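Rhamnonate dehydratase (Gibberella zeae PH-1, PDB 3FXG) probably catalyses the magnesium-dependent dehydration of rhamnonate to a 2-keto-3-deoxy sugar acid, as a member of the enolase superfamily. Local coordinates at residues Glu197-Arg200 with Lys201-Phe205; Ala313-Ala317 with Tyr318-Val322; Leu227-Ser230 with Tyr231-Leu235. All blocks are in the same frame, centred on the assembly; numbering follows the deposited sequence.

Contact 1 (Glu197-Arg200 with Lys201-Phe205); sequences EGLR and KNVEF
K201 N, N202 N, V203 N and E204 N each donate to the carbonyl four residues earlier, E197 O, G198 O, L199 O and R200 O, the regular i to i+4 pattern of an alpha-helix. The four bonds are even in length; that from N202 N to G198 O measures 2.8 Å.

Apolar contact follows the same spacing. CD2 of L199 lies 3.7 Å from CG2 of V203, the two side chains running side by side. That methyl of V203 also sits 3.2 Å from L199 O, because CG2 is placed beside its own backbone N while CG1 is anti to it (chi1 175°).

Both residues face helix 229-238, where L199 meets Y231 and V203 meets A238. Helix 195-213 is the crossover helix of a beta-alpha-beta unit between strands 184-187 and 219-222 of the barrel domain.

Among the charged residues, E197 and K201 run alongside each other, CG of E197 3.9 Å from CD of K201. Their ends stay apart, with E197 OE2 4.3 Å from K201 NZ, too far for a salt bridge; K201 also makes a cation-pi contact with F190. R200 folds back at chi3 (-67°), bringing one guanidinium face against E197 CA, which lies 3.6 Å from its plane and toward the rim. E204 forms salt bridges with R207 and K208, while buried N202 donates from ND2 to F190 O.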
loop_
_atom_site.group_PDB
_atom_site.type_symbol
_atom_site.label_atom_id
_atom_site.label_comp_id
_atom_site.label_asym_id
_atom_site.label_seq_id
_atom_site.Cartn_x
_atom_site.Cartn_y
_atom_site.Cartn_z
ATOM N N GLU A 197 18.760 25.237 -22.148
ATOM C CA GLU A 197 19.970 25.412 -22.938
ATOM C C GLU A 197 20.991 24.409 -22.419
ATOM O O GLU A 197 21.630 23.699 -23.194
ATOM C CB GLU A 197 20.519 26.835 -22.798
ATOM C CG GLU A 197 21.841 27.043 -23.532
ATOM C CD GLU A 197 22.342 28.473 -23.457
ATOM O OE1 GLU A 197 21.683 29.370 -24.028
ATOM O OE2 GLU A 197 23.396 28.699 -22.824
ATOM N N GLY A 198 21.130 24.353 -21.098
ATOM C CA GLY A 198 22.061 23.419 -20.493
ATOM C C GLY A 198 21.686 21.988 -20.839
ATOM O O GLY A 198 22.558 21.147 -21.064
ATOM N N LEU A 199 20.386 21.709 -20.896
ATOM C CA LEU A 199 19.915 20.365 -21.213
ATOM C C LEU A 199 20.284 20.006 -22.644
ATOM O O LEU A 199 20.745 18.896 -22.912
ATOM C CB LEU A 199 18.396 20.265 -21.015
ATOM C CG LEU A 199 17.774 18.863 -21.088
ATOM C CD1 LEU A 199 16.418 18.868 -20.402
ATOM C CD2 LEU A 199 17.642 18.420 -22.531
ATOM N N ARG A 200 20.089 20.944 -23.567
ATOM C CA ARG A 200 20.432 20.678 -24.957
ATOM C C ARG A 200 21.931 20.417 -25.065
ATOM O O ARG A 200 22.363 19.529 -25.797
ATOM C CB ARG A 200 20.032 21.854 -25.856
ATOM C CG ARG A 200 18.529 21.967 -26.095
ATOM C CD ARG A 200 18.224 22.902 -27.259
ATOM N NE ARG A 200 18.573 24.287 -26.966
ATOM C CZ ARG A 200 17.840 25.101 -26.212
ATOM N NH1 ARG A 200 18.243 26.346 -25.997
ATOM N NH2 ARG A 200 16.700 24.673 -25.683
ATOM N N LYS A 201 22.718 21.186 -24.321
ATOM C CA LYS A 201 24.167 21.023 -24.331
ATOM C C LYS A 201 24.566 19.668 -23.753
ATOM O O LYS A 201 25.493 19.025 -24.249
ATOM C CB LYS A 201 24.825 22.164 -23.551
ATOM C CG LYS A 201 24.702 23.510 -24.269
ATOM C CD LYS A 201 24.962 24.695 -23.350
ATOM C CE LYS A 201 26.414 24.793 -22.932
ATOM N NZ LYS A 201 26.629 25.974 -22.046
ATOM N N ASN A 202 23.868 19.231 -22.707
ATOM C CA ASN A 202 24.156 17.931 -22.107
ATOM C C ASN A 202 23.886 16.832 -23.131
ATOM O O ASN A 202 24.674 15.901 -23.277
ATOM C CB ASN A 202 23.279 17.683 -20.875
ATOM C CG ASN A 202 23.869 18.266 -19.609
ATOM O OD1 ASN A 202 25.089 18.328 -19.454
ATOM N ND2 ASN A 202 23.006 18.673 -18.681
ATOM N N VAL A 203 22.764 16.945 -23.835
ATOM C CA VAL A 203 22.396 15.954 -24.837
ATOM C C VAL A 203 23.433 15.898 -25.954
ATOM O O VAL A 203 23.857 14.815 -26.362
ATOM C CB VAL A 203 21.008 16.266 -25.447
ATOM C CG1 VAL A 203 20.696 15.283 -26.575
ATOM C CG2 VAL A 203 19.936 16.184 -24.365
ATOM N N GLU A 204 23.835 17.068 -26.444
ATOM C CA GLU A 204 24.825 17.154 -27.517
ATOM C C GLU A 204 26.150 16.548 -27.071
ATOM O O GLU A 204 26.837 15.888 -27.850
ATOM C CB GLU A 204 25.027 18.618 -27.925
ATOM C CG GLU A 204 26.117 18.847 -28.969
ATOM C CD GLU A 204 26.006 17.908 -30.161
ATOM O OE1 GLU A 204 24.872 17.546 -30.542
ATOM O OE2 GLU A 204 27.059 17.545 -30.727
ATOM N N PHE A 205 26.496 16.785 -25.811
ATOM C CA PHE A 205 27.727 16.272 -25.216
ATOM C C PHE A 205 27.755 14.747 -25.270
ATOM O O PHE A 205 28.747 14.140 -25.691
ATOM C CB PHE A 205 27.815 16.735 -23.760
ATOM C CG PHE A 205 28.953 16.131 -22.989
ATOM C CD1 PHE A 205 30.257 16.581 -23.174
ATOM C CD2 PHE A 205 28.716 15.132 -22.048
ATOM C CE1 PHE A 205 31.310 16.049 -22.428
ATOM C CE2 PHE A 205 29.759 14.594 -21.298
ATOM C CZ PHE A 205 31.059 15.053 -21.485
#

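Contact 2 (Ala313-Ala317 with Tyr318-Val322); sequences ALAAA and YDVPV
A315 O takes two backbone hydrogen bonds where helix 305-316 unwinds, from Y318 N at 3.0 Å and from V320 N at 2.9 Å, the donors approaching opposite faces of the carbonyl plane. D319 N donates to A316 O at 3.2 Å, reaching it from well above the carbonyl plane. Together the bonds of V320 and D319 form a Schellman motif, with D319 at the C-prime position; its positive phi of 53° turns the chain out of the helix.

A315 presents CB to the departing chain, 3.8 Å from V322 CG2 and 4.1 Å from V320 CB. The V322 branch that touches it is the one beside the backbone N. The chain thus folds back against the helix, and I295 of strand 294-295 packs on both A315 and V322.

Y318 turns its ring back along the last turn: L314 O lies near the ring plane at the edge, 3.6 Å from CD2, while A317 O lies over one face. Its hydroxyl bonds E288 of a third subunit, and D319 OD1 bonds Y281 of that subunit.

The carbonyls of A316 and A317 also accept from R280 and R284 of the third subunit. With four polar groups bonded to another chain, this helix end lies at a subunit interface, and the arginines would probably complement the partial negative charge of the helix C-terminus.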
loop_
_atom_site.group_PDB
_atom_site.type_symbol
_atom_site.label_atom_id
_atom_site.label_comp_id
_atom_site.label_asym_id
_atom_site.label_seq_id
_atom_site.Cartn_x
_atom_site.Cartn_y
_atom_site.Cartn_z
ATOM N N ALA A 313 26.146 -8.405 1.414
ATOM C CA ALA A 313 25.338 -9.579 1.735
ATOM C C ALA A 313 23.843 -9.267 1.644
ATOM O O ALA A 313 23.063 -10.091 1.170
ATOM C CB ALA A 313 25.686 -10.086 3.126
ATOM N N LEU A 314 23.447 -8.086 2.111
ATOM C CA LEU A 314 22.046 -7.686 2.050
ATOM C C LEU A 314 21.643 -7.538 0.584
ATOM O O LEU A 314 20.598 -8.029 0.165
ATOM C CB LEU A 314 21.835 -6.360 2.789
ATOM C CG LEU A 314 20.406 -5.801 2.810
ATOM C CD1 LEU A 314 20.251 -4.851 3.986
ATOM C CD2 LEU A 314 20.093 -5.098 1.503
ATOM N N ALA A 315 22.482 -6.862 -0.193
ATOM C CA ALA A 315 22.207 -6.670 -1.614
ATOM C C ALA A 315 22.130 -8.023 -2.323
ATOM O O ALA A 315 21.318 -8.215 -3.231
ATOM C CB ALA A 315 23.301 -5.807 -2.245
ATOM N N ALA A 316 22.971 -8.962 -1.896
ATOM C CA ALA A 316 23.014 -10.298 -2.491
ATOM C C ALA A 316 21.710 -11.075 -2.319
ATOM O O ALA A 316 21.376 -11.922 -3.147
ATOM C CB ALA A 316 24.179 -11.101 -1.900
ATOM N N ALA A 317 20.982 -10.797 -1.242
ATOM C CA ALA A 317 19.715 -11.479 -0.988
ATOM C C ALA A 317 18.665 -11.032 -2.004
ATOM O O ALA A 317 17.617 -11.666 -2.150
ATOM C CB ALA A 317 19.232 -11.188 0.424
ATOM N N TYR A 318 18.953 -9.934 -2.695
ATOM C CA TYR A 318 18.053 -9.397 -3.710
ATOM C C TYR A 318 18.745 -9.342 -5.073
ATOM O O TYR A 318 18.258 -8.712 -6.010
ATOM C CB TYR A 318 17.580 -8.002 -3.288
ATOM C CG TYR A 318 16.654 -8.050 -2.094
ATOM C CD1 TYR A 318 15.302 -8.358 -2.251
ATOM C CD2 TYR A 318 17.140 -7.851 -0.801
ATOM C CE1 TYR A 318 14.457 -8.470 -1.150
ATOM C CE2 TYR A 318 16.301 -7.963 0.309
ATOM C CZ TYR A 318 14.963 -8.274 0.126
ATOM O OH TYR A 318 14.132 -8.407 1.216
ATOM N N ASP A 319 19.881 -10.024 -5.169
ATOM C CA ASP A 319 20.660 -10.069 -6.400
ATOM C C ASP A 319 20.974 -8.685 -6.953
ATOM O O ASP A 319 21.046 -8.493 -8.169
ATOM C CB ASP A 319 19.934 -10.905 -7.460
ATOM C CG ASP A 319 19.750 -12.345 -7.031
ATOM O OD1 ASP A 319 20.729 -12.931 -6.519
ATOM O OD2 ASP A 319 18.637 -12.891 -7.203
ATOM N N VAL A 320 21.148 -7.717 -6.059
ATOM C CA VAL A 320 21.487 -6.364 -6.480
ATOM C C VAL A 320 23.010 -6.291 -6.495
ATOM O O VAL A 320 23.660 -6.512 -5.474
ATOM C CB VAL A 320 20.944 -5.299 -5.501
ATOM C CG1 VAL A 320 21.528 -3.929 -5.843
ATOM C CG2 VAL A 320 19.421 -5.245 -5.580
ATOM N N PRO A 321 23.603 -6.000 -7.663
ATOM C CA PRO A 321 25.062 -5.922 -7.714
ATOM C C PRO A 321 25.642 -4.741 -6.947
ATOM O O PRO A 321 25.020 -3.681 -6.842
ATOM C CB PRO A 321 25.355 -5.840 -9.211
ATOM C CG PRO A 321 24.149 -5.143 -9.753
ATOM C CD PRO A 321 23.015 -5.808 -9.002
ATOM N N VAL A 322 26.838 -4.950 -6.404
ATOM C CA VAL A 322 27.553 -3.922 -5.668
ATOM C C VAL A 322 28.829 -3.646 -6.457
ATOM O O VAL A 322 29.647 -4.544 -6.648
ATOM C CB VAL A 322 27.946 -4.402 -4.246
ATOM C CG1 VAL A 322 28.723 -3.310 -3.532
ATOM C CG2 VAL A 322 26.700 -4.766 -3.445
#

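Contact 3 (Leu227-Ser230 with Tyr231-Leu235); sequences LNVS and YTIEL
Y231 receives L227 obliquely, CD2 of the leucine lying 3.8 Å from CD2 of the ring. The amide of N228 stands nearly perpendicular to that ring, the two planes 80° apart, and approaches from the CB end: its OD1 is 3.3 Å from Y231 CB. P192 also touches the tyrosine, whose hydroxyl is bonded to N202.

N228 is the N-cap of helix 229-238. With CG set between its backbone N and carbonyl carbon (chi1 60°), OD1 reaches Y231 N at 2.7 Å in an almost straight bond, 172° at the hydrogen. N228 O is gripped twice by T232, by N at 2.9 Å nearly along the C=O axis and by OG1 at 2.8 Å from above the carbonyl plane.

One turn on, V229 CG1 lies alongside I233 CD1, 3.9 Å away. L227 CD1 meets L235 CD2 at 4.1 Å, an apolar contact from the residue before the cap to the second turn of the helix.

S230 OG hydrogen-bonds D293 of the second subunit. The cap thus satisfies an amide of the first turn, while T232's hydroxyl spends its proton on the same carbonyl as its backbone N-H, which would help hold that side chain's rotation.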
loop_
_atom_site.group_PDB
_atom_site.type_symbol
_atom_site.label_atom_id
_atom_site.label_comp_id
_atom_site.label_asym_id
_atom_site.label_seq_id
_atom_site.Cartn_x
_atom_site.Cartn_y
_atom_site.Cartn_z
ATOM N N LEU A 227 21.453 16.609 -9.941
ATOM C CA LEU A 227 20.171 16.871 -10.585
ATOM C C LEU A 227 18.990 16.772 -9.628
ATOM O O LEU A 227 19.148 16.820 -8.406
ATOM C CB LEU A 227 19.965 15.902 -11.760
ATOM C CG LEU A 227 21.180 15.700 -12.673
ATOM C CD1 LEU A 227 20.812 14.741 -13.799
ATOM C CD2 LEU A 227 21.647 17.046 -13.235
ATOM N N ASN A 228 17.798 16.663 -10.200
ATOM C CA ASN A 228 16.579 16.522 -9.416
ATOM C C ASN A 228 15.661 15.603 -10.216
ATOM O O ASN A 228 15.955 15.285 -11.371
ATOM C CB ASN A 228 15.926 17.886 -9.164
ATOM C CG ASN A 228 15.541 18.595 -10.440
ATOM O OD1 ASN A 228 14.753 18.086 -11.238
ATOM N ND2 ASN A 228 16.089 19.788 -10.635
ATOM N N VAL A 229 14.558 15.172 -9.615
ATOM C CA VAL A 229 13.652 14.249 -10.289
ATOM C C VAL A 229 13.150 14.680 -11.660
ATOM O O VAL A 229 13.293 13.933 -12.633
ATOM C CB VAL A 229 12.442 13.902 -9.388
ATOM C CG1 VAL A 229 11.441 13.045 -10.156
ATOM C CG2 VAL A 229 12.923 13.148 -8.154
ATOM N N SER A 230 12.558 15.869 -11.746
ATOM C CA SER A 230 12.032 16.351 -13.021
ATOM C C SER A 230 13.101 16.484 -14.099
ATOM O O SER A 230 12.900 16.054 -15.237
ATOM C CB SER A 230 11.338 17.706 -12.841
ATOM O OG SER A 230 10.172 17.579 -12.049
ATOM N N TYR A 231 14.230 17.088 -13.745
ATOM C CA TYR A 231 15.303 17.278 -14.715
ATOM C C TYR A 231 15.853 15.941 -15.200
ATOM O O TYR A 231 16.086 15.751 -16.397
ATOM C CB TYR A 231 16.435 18.113 -14.115
ATOM C CG TYR A 231 17.464 18.531 -15.139
ATOM C CD1 TYR A 231 17.282 19.678 -15.913
ATOM C CD2 TYR A 231 18.608 17.762 -15.358
ATOM C CE1 TYR A 231 18.218 20.051 -16.880
ATOM C CE2 TYR A 231 19.543 18.120 -16.320
ATOM C CZ TYR A 231 19.344 19.266 -17.077
ATOM O OH TYR A 231 20.277 19.625 -18.021
ATOM N N THR A 232 16.060 15.014 -14.270
ATOM C CA THR A 232 16.571 13.694 -14.620
ATOM C C THR A 232 15.629 13.020 -15.608
ATOM O O THR A 232 16.062 12.468 -16.620
ATOM C CB THR A 232 16.706 12.794 -13.374
ATOM O OG1 THR A 232 17.668 13.362 -12.476
ATOM C CG2 THR A 232 17.164 11.393 -13.770
ATOM N N ILE A 233 14.334 13.069 -15.313
ATOM C CA ILE A 233 13.341 12.459 -16.185
ATOM C C ILE A 233 13.363 13.065 -17.587
ATOM O O ILE A 233 13.284 12.339 -18.580
ATOM C CB ILE A 233 11.918 12.582 -15.566
ATOM C CG1 ILE A 233 11.802 11.619 -14.375
ATOM C CG2 ILE A 233 10.849 12.260 -16.606
ATOM C CD1 ILE A 233 10.469 11.681 -13.642
ATOM N N GLU A 234 13.486 14.387 -17.679
ATOM C CA GLU A 234 13.515 15.027 -18.989
ATOM C C GLU A 234 14.811 14.740 -19.748
ATOM O O GLU A 234 14.785 14.516 -20.957
ATOM C CB GLU A 234 13.312 16.543 -18.866
ATOM C CG GLU A 234 13.466 17.270 -20.203
ATOM C CD GLU A 234 12.967 18.702 -20.180
ATOM O OE1 GLU A 234 13.151 19.391 -19.156
ATOM O OE2 GLU A 234 12.402 19.146 -21.204
ATOM N N LEU A 235 15.935 14.750 -19.038
ATOM C CA LEU A 235 17.237 14.488 -19.654
ATOM C C LEU A 235 17.310 13.063 -20.194
ATOM O O LEU A 235 17.747 12.834 -21.326
ATOM C CB LEU A 235 18.359 14.709 -18.633
ATOM C CG LEU A 235 19.793 14.391 -19.080
ATOM C CD1 LEU A 235 20.177 15.261 -20.273
ATOM C CD2 LEU A 235 20.747 14.636 -17.922
#

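Overall arrangement
Contacts 1 and 3 sit on neighbouring crossover helices of the enolase-type barrel, their centres 13 Å apart, and they touch directly: N202 ND2 lies 3.0 Å from Y231 OH, a probable hydrogen bond, and L199 CD1 packs 3.4 Å from E234 CG. Contact 2 ends a later helix, 35 Å from contact 1 and 27 Å from contact 3 between centres, and touches neither. The magnesium ion, held by D222, E248 and E275, is about 12 Å from the side chain of L227 and about 13 Å from that of V322. Contacts 2 and 3 also touch other chains, contact 3 the second subunit and contact 2 the third.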